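Local coordinates for 3-keto-5-aminohexanoate cleavage protein (Burkholderia xenovorans LB400, PDB 3E02), which binds a zinc ion and probably cleaves beta-keto acids such as 3-keto-5-aminohexanoate on a TIM-barrel scaffold, at residues Leu51-Pro56 with Asp66-Phe71; Glu33-Gly38 with Leu72-Glu77. All coordinates share one frame; numbering follows the deposited sequence.

Interaction 1: residues Leu51-Pro56 with Asp66-Phe71; sequences LHARDP and DLFMRF. With ZN (zinc ion), chain B; EDO (1,2-ethanediol), chain I.
The C-terminal end of barrel strand 48-54, which brings His52 to the zinc site, is backed by Leu67 and Phe68 of a short helix and by Phe71, which stands at the N-cap position of the helix after it. Ala53 is the centre of the contact. Its CB lies over one face of the Phe68 ring, 4.0 Å from the centroid and 30° off the ring normal, a CH-pi contact. The same methyl meets the edge of the Phe71 ring near its plane, 3.9 Å from CE2, and touches CB of Leu67. Leu51 O sits at the edge of the Phe68 ring, 3.7 Å from CE2. Phe71 CG stands between the backbone N and the carbonyl carbon (chi1 58°), and the ring reaches the strand with CE1 4.0 Å from Leu51 CD1. Farther along, Leu67 CD2 and Pro56 CG meet tip to tip at 3.7 Å. No hydrogen bond joins the two segments. The CB of His52 points away from 66-71, and its NE2 binds zinc at 2.2 Å. His50, Glu259 and three waters complete the metal shell. Metal ligands carried at the C-terminal ends of the strands are characteristic of TIM-barrel active sites.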
loop_
_atom_site.group_PDB
_atom_site.type_symbol
_atom_site.label_atom_id
_atom_site.label_comp_id
_atom_site.label_asym_id
_atom_site.label_seq_id
_atom_site.Cartn_x
_atom_site.Cartn_y
_atom_site.Cartn_z
ATOM N N LEU A 51 -32.993 -0.899 3.588
ATOM C CA LEU A 51 -34.242 -1.304 2.951
ATOM C C LEU A 51 -34.550 -0.740 1.571
ATOM O O LEU A 51 -34.401 0.456 1.350
ATOM C CB LEU A 51 -35.379 -0.890 3.887
ATOM C CG LEU A 51 -35.350 -1.474 5.308
ATOM C CD1 LEU A 51 -36.375 -0.753 6.201
ATOM C CD2 LEU A 51 -35.581 -2.975 5.295
ATOM N N HIS A 52 -34.983 -1.647 0.682
ATOM C CA HIS A 52 -35.556 -1.363 -0.633
ATOM C C HIS A 52 -36.937 -2.014 -0.652
ATOM O O HIS A 52 -37.221 -2.933 0.139
ATOM C CB HIS A 52 -34.776 -2.030 -1.770
ATOM C CG HIS A 52 -33.407 -1.491 -1.996
ATOM N ND1 HIS A 52 -32.987 -1.031 -3.231
ATOM C CD2 HIS A 52 -32.340 -1.385 -1.168
ATOM C CE1 HIS A 52 -31.724 -0.651 -3.142
ATOM N NE2 HIS A 52 -31.311 -0.859 -1.905
ATOM N N ALA A 53 -37.778 -1.562 -1.584
ATOM C CA ALA A 53 -39.107 -2.125 -1.820
ATOM C C ALA A 53 -39.099 -2.788 -3.186
ATOM O O ALA A 53 -38.298 -2.427 -4.070
ATOM C CB ALA A 53 -40.197 -1.024 -1.784
ATOM N N ARG A 54 -40.026 -3.727 -3.353
ATOM C CA ARG A 54 -40.230 -4.443 -4.595
ATOM C C ARG A 54 -41.721 -4.587 -4.863
ATOM O O ARG A 54 -42.526 -4.653 -3.923
ATOM C CB ARG A 54 -39.615 -5.844 -4.510
ATOM C CG ARG A 54 -38.109 -5.876 -4.458
ATOM C CD ARG A 54 -37.592 -7.299 -4.335
ATOM N NE ARG A 54 -36.127 -7.321 -4.303
ATOM C CZ ARG A 54 -35.329 -7.346 -5.369
ATOM N NH1 ARG A 54 -35.803 -7.295 -6.597
ATOM N NH2 ARG A 54 -34.011 -7.377 -5.194
ATOM N N ASP A 55 -42.065 -4.665 -6.145
ATOM C CA ASP A 55 -43.435 -4.939 -6.574
ATOM C C ASP A 55 -43.809 -6.275 -5.909
ATOM O O ASP A 55 -43.092 -7.271 -6.122
ATOM C CB ASP A 55 -43.484 -5.048 -8.098
ATOM C CG ASP A 55 -44.869 -5.352 -8.626
ATOM O OD1 ASP A 55 -45.438 -6.412 -8.298
ATOM O OD2 ASP A 55 -45.369 -4.542 -9.421
ATOM N N PRO A 56 -44.885 -6.297 -5.086
ATOM C CA PRO A 56 -45.264 -7.539 -4.370
ATOM C C PRO A 56 -45.609 -8.772 -5.224
ATOM O O PRO A 56 -45.492 -9.886 -4.727
ATOM C CB PRO A 56 -46.494 -7.116 -3.550
ATOM C CG PRO A 56 -46.458 -5.651 -3.508
ATOM C CD PRO A 56 -45.815 -5.194 -4.756
ATOM N N ASP A 66 -45.641 4.259 -0.816
ATOM C CA ASP A 66 -46.749 3.442 -0.294
ATOM C C ASP A 66 -46.326 2.011 0.055
ATOM O O ASP A 66 -46.847 1.452 1.025
ATOM C CB ASP A 66 -47.940 3.399 -1.274
ATOM C CG ASP A 66 -48.607 4.768 -1.480
ATOM O OD1 ASP A 66 -48.362 5.719 -0.695
ATOM O OD2 ASP A 66 -49.400 4.881 -2.444
ATOM N N LEU A 67 -45.415 1.425 -0.733
ATOM C CA LEU A 67 -44.866 0.088 -0.445
ATOM C C LEU A 67 -43.994 0.135 0.804
ATOM O O LEU A 67 -44.074 -0.770 1.634
ATOM C CB LEU A 67 -44.061 -0.490 -1.626
ATOM C CG LEU A 67 -44.877 -0.980 -2.815
ATOM C CD1 LEU A 67 -43.948 -1.367 -3.956
ATOM C CD2 LEU A 67 -45.777 -2.156 -2.395
ATOM N N PHE A 68 -43.168 1.180 0.929
ATOM C CA PHE A 68 -42.370 1.397 2.147
ATOM C C PHE A 68 -43.250 1.517 3.396
ATOM O O PHE A 68 -42.935 0.928 4.430
ATOM C CB PHE A 68 -41.443 2.608 2.019
ATOM C CG PHE A 68 -40.209 2.338 1.222
ATOM C CD1 PHE A 68 -40.208 2.461 -0.159
ATOM C CD2 PHE A 68 -39.027 1.959 1.862
ATOM C CE1 PHE A 68 -39.043 2.212 -0.908
ATOM C CE2 PHE A 68 -37.866 1.710 1.136
ATOM C CZ PHE A 68 -37.872 1.835 -0.255
HETATM N N MSE A 69 -44.384 2.217 3.282
HETATM C CA MSE A 69 -45.336 2.337 4.406
HETATM C C MSE A 69 -46.049 1.036 4.780
HETATM O O MSE A 69 -46.705 0.993 5.824
HETATM C CB MSE A 69 -46.327 3.486 4.183
HETATM C CG MSE A 69 -45.638 4.837 4.147
HETATM SE SE MSE A 69 -44.522 5.176 5.739
HETATM C CE MSE A 69 -43.372 6.459 4.947
ATOM N N ARG A 70 -45.922 -0.004 3.945
ATOM C CA ARG A 70 -46.434 -1.347 4.258
ATOM C C ARG A 70 -45.417 -2.211 5.030
ATOM O O ARG A 70 -45.765 -3.319 5.452
ATOM C CB ARG A 70 -46.947 -2.043 3.003
ATOM C CG ARG A 70 -48.227 -1.399 2.466
ATOM C CD ARG A 70 -48.539 -1.764 1.020
ATOM N NE ARG A 70 -48.656 -3.203 0.797
ATOM C CZ ARG A 70 -48.892 -3.778 -0.383
ATOM N NH1 ARG A 70 -49.042 -3.049 -1.495
ATOM N NH2 ARG A 70 -48.958 -5.110 -0.449
ATOM N N PHE A 71 -44.175 -1.732 5.196
ATOM C CA PHE A 71 -43.194 -2.404 6.070
ATOM C C PHE A 71 -42.496 -1.539 7.137
ATOM O O PHE A 71 -42.109 -2.087 8.176
ATOM C CB PHE A 71 -42.185 -3.265 5.290
ATOM C CG PHE A 71 -41.375 -2.543 4.238
ATOM C CD1 PHE A 71 -40.236 -1.811 4.585
ATOM C CD2 PHE A 71 -41.674 -2.698 2.880
ATOM C CE1 PHE A 71 -39.440 -1.193 3.596
ATOM C CE2 PHE A 71 -40.881 -2.092 1.880
ATOM C CZ PHE A 71 -39.766 -1.339 2.238
HETATM ZN ZN ZN B . -29.169 -0.755 -1.378
HETATM C C1 EDO I . -44.751 -12.981 -5.167
HETATM O O1 EDO I . -44.474 -12.343 -3.916
HETATM C C2 EDO I . -43.438 -13.273 -5.873
HETATM O O2 EDO I . -42.650 -14.127 -5.030
HETATM O O HOH W 1 -28.852 1.692 -1.941
HETATM O O HOH W 2 -26.820 -0.170 -1.360
HETATM O O HOH W 3 -28.524 -0.417 -3.465
#

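Interaction 2: residues Glu33-Gly38 with Leu72-Glu77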
loop_
_atom_site.group_PDB
_atom_site.type_symbol
_atom_site.label_atom_id
_atom_site.label_comp_id
_atom_site.label_asym_id
_atom_site.label_seq_id
_atom_site.Cartn_x
_atom_site.Cartn_y
_atom_site.Cartn_z
ATOM N N GLU A 33 -42.845 -10.268 3.759
ATOM C CA GLU A 33 -41.550 -10.974 3.740
ATOM C C GLU A 33 -40.421 -10.065 4.238
ATOM O O GLU A 33 -39.548 -10.526 4.969
ATOM C CB GLU A 33 -41.218 -11.499 2.335
ATOM C CG GLU A 33 -42.100 -12.662 1.910
ATOM C CD GLU A 33 -42.043 -13.004 0.423
ATOM O OE1 GLU A 33 -41.554 -12.199 -0.406
ATOM O OE2 GLU A 33 -42.508 -14.114 0.088
ATOM N N ILE A 34 -40.448 -8.792 3.830
ATOM C CA ILE A 34 -39.462 -7.793 4.256
ATOM C C ILE A 34 -39.531 -7.554 5.773
ATOM O O ILE A 34 -38.490 -7.490 6.426
ATOM C CB ILE A 34 -39.584 -6.476 3.437
ATOM C CG1 ILE A 34 -39.157 -6.742 1.984
ATOM C CG2 ILE A 34 -38.707 -5.357 4.051
ATOM C CD1 ILE A 34 -39.487 -5.641 1.018
ATOM N N VAL A 35 -40.743 -7.462 6.331
ATOM C CA VAL A 35 -40.917 -7.320 7.785
ATOM C C VAL A 35 -40.375 -8.554 8.519
ATOM O O VAL A 35 -39.601 -8.418 9.464
ATOM C CB VAL A 35 -42.390 -7.098 8.193
ATOM C CG1 VAL A 35 -42.542 -7.085 9.737
ATOM C CG2 VAL A 35 -42.931 -5.800 7.579
ATOM N N LYS A 36 -40.789 -9.744 8.076
ATOM C CA LYS A 36 -40.374 -11.024 8.680
ATOM C C LYS A 36 -38.841 -11.163 8.657
ATOM O O LYS A 36 -38.218 -11.494 9.666
ATOM C CB LYS A 36 -41.044 -12.204 7.953
ATOM C CG LYS A 36 -40.834 -13.571 8.617
ATOM C CD LYS A 36 -41.625 -14.697 7.914
ATOM N N GLU A 37 -38.250 -10.859 7.509
ATOM C CA GLU A 37 -36.792 -10.918 7.331
ATOM C C GLU A 37 -36.027 -9.866 8.133
ATOM O O GLU A 37 -34.991 -10.184 8.737
ATOM C CB GLU A 37 -36.447 -10.849 5.839
ATOM C CG GLU A 37 -36.662 -12.176 5.170
ATOM C CD GLU A 37 -35.538 -13.148 5.525
ATOM O OE1 GLU A 37 -34.393 -12.911 5.078
ATOM O OE2 GLU A 37 -35.801 -14.107 6.296
ATOM N N GLY A 38 -36.541 -8.636 8.146
ATOM C CA GLY A 38 -35.950 -7.542 8.907
ATOM C C GLY A 38 -35.934 -7.853 10.397
ATOM O O GLY A 38 -34.908 -7.670 11.060
ATOM N N LEU A 72 -42.343 -0.229 6.915
ATOM C CA LEU A 72 -41.667 0.642 7.906
ATOM C C LEU A 72 -42.350 0.699 9.289
ATOM O O LEU A 72 -41.686 0.398 10.298
ATOM C CB LEU A 72 -41.372 2.047 7.340
ATOM C CG LEU A 72 -40.339 2.135 6.211
ATOM C CD1 LEU A 72 -40.257 3.556 5.659
ATOM C CD2 LEU A 72 -38.960 1.648 6.648
ATOM N N PRO A 73 -43.668 1.047 9.353
ATOM C CA PRO A 73 -44.346 1.031 10.665
ATOM C C PRO A 73 -44.286 -0.340 11.357
ATOM O O PRO A 73 -44.081 -0.409 12.569
ATOM C CB PRO A 73 -45.807 1.387 10.332
ATOM C CG PRO A 73 -45.819 1.880 8.973
ATOM C CD PRO A 73 -44.582 1.460 8.272
ATOM N N GLN A 74 -44.400 -1.409 10.569
ATOM C CA GLN A 74 -44.400 -2.781 11.081
ATOM C C GLN A 74 -43.036 -3.131 11.667
ATOM O O GLN A 74 -42.960 -3.729 12.738
ATOM C CB GLN A 74 -44.778 -3.792 9.989
ATOM C CG GLN A 74 -46.209 -3.679 9.419
ATOM C CD GLN A 74 -46.450 -2.498 8.486
ATOM O OE1 GLN A 74 -45.527 -1.774 8.121
ATOM N NE2 GLN A 74 -47.703 -2.285 8.115
ATOM N N LEU A 75 -41.963 -2.753 10.970
ATOM C CA LEU A 75 -40.602 -2.968 11.484
ATOM C C LEU A 75 -40.363 -2.167 12.754
ATOM O O LEU A 75 -39.826 -2.705 13.721
ATOM C CB LEU A 75 -39.530 -2.633 10.431
ATOM C CG LEU A 75 -39.340 -3.677 9.334
ATOM C CD1 LEU A 75 -38.476 -3.120 8.190
ATOM C CD2 LEU A 75 -38.725 -4.950 9.922
ATOM N N LYS A 76 -40.791 -0.900 12.754
ATOM C CA LYS A 76 -40.643 -0.014 13.908
ATOM C C LYS A 76 -41.316 -0.599 15.169
ATOM O O LYS A 76 -40.764 -0.510 16.268
ATOM C CB LYS A 76 -41.213 1.378 13.605
ATOM C CG LYS A 76 -41.020 2.398 14.728
ATOM C CD LYS A 76 -41.713 3.694 14.430
ATOM C CE LYS A 76 -41.507 4.678 15.557
ATOM N NZ LYS A 76 -42.422 5.843 15.440
ATOM N N GLU A 77 -42.486 -1.194 14.983
ATOM C CA GLU A 77 -43.238 -1.808 16.075
ATOM C C GLU A 77 -42.644 -3.122 16.600
ATOM O O GLU A 77 -42.746 -3.370 17.799
ATOM C CB GLU A 77 -44.682 -2.081 15.617
ATOM C CG GLU A 77 -45.612 -2.617 16.700
#
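Ile34, the first residue of 33-38 to approach helix 72-77, does so through its backbone: its O lies 4.3 Å from Leu75 CD2. Its side chain leads away, towards Leu51 and Phe71. Val35 carries most of the contact from its helix. Its CG1 is anti to the backbone N (chi1 175°), and CG2 is anti to the carbonyl carbon. CG2 packs 3.6 Å from Gln74 CB, with CG1 slightly farther from the same atom. The two side chains cross at about a right angle. Gln74 takes part through CB; its chain bends at chi2 and its amide end turns away. Val35 O meets Leu75 CD2 at 3.6 Å. Gly38 comes next, with CA 3.9 Å from Leu75 CD2. That methyl lies where a CB on Gly38 would point, so the absence of a side chain lets Leu75 pack against the helix backbone. The short segments run nearly parallel, with axes 9.4 Å apart and crossing at -24°. Leu75 also touches Leu49 and Leu83 on the neighbouring strands. Near-parallel neighbouring helices packed outside a parallel barrel are a feature of the TIM-barrel fold.

In the fold
Interactions 1 and 2 adjoin each other, with centres 10 Å apart, and share apolar contacts around strand 48-54. Interaction 1 is nested along the chain inside the loop closed by interaction 2. Phe71, at the N-cap position before helix 72-78, links them: its CB lies 3.5 Å from Val35 CG2. Leu51 CD1 reaches Leu72 CD2 at 3.6 Å and Leu75 CD1 at 3.7 Å. Ile34 CD1 packs against His52 O at 3.6 Å, so helix 31-44 contacts the backbone of a zinc ligand directly. The Ile34 side chain is still about 12 Å from the zinc ion. Interaction 1 thus includes a metal ligand, while interaction 2 belongs to the helical layer behind it.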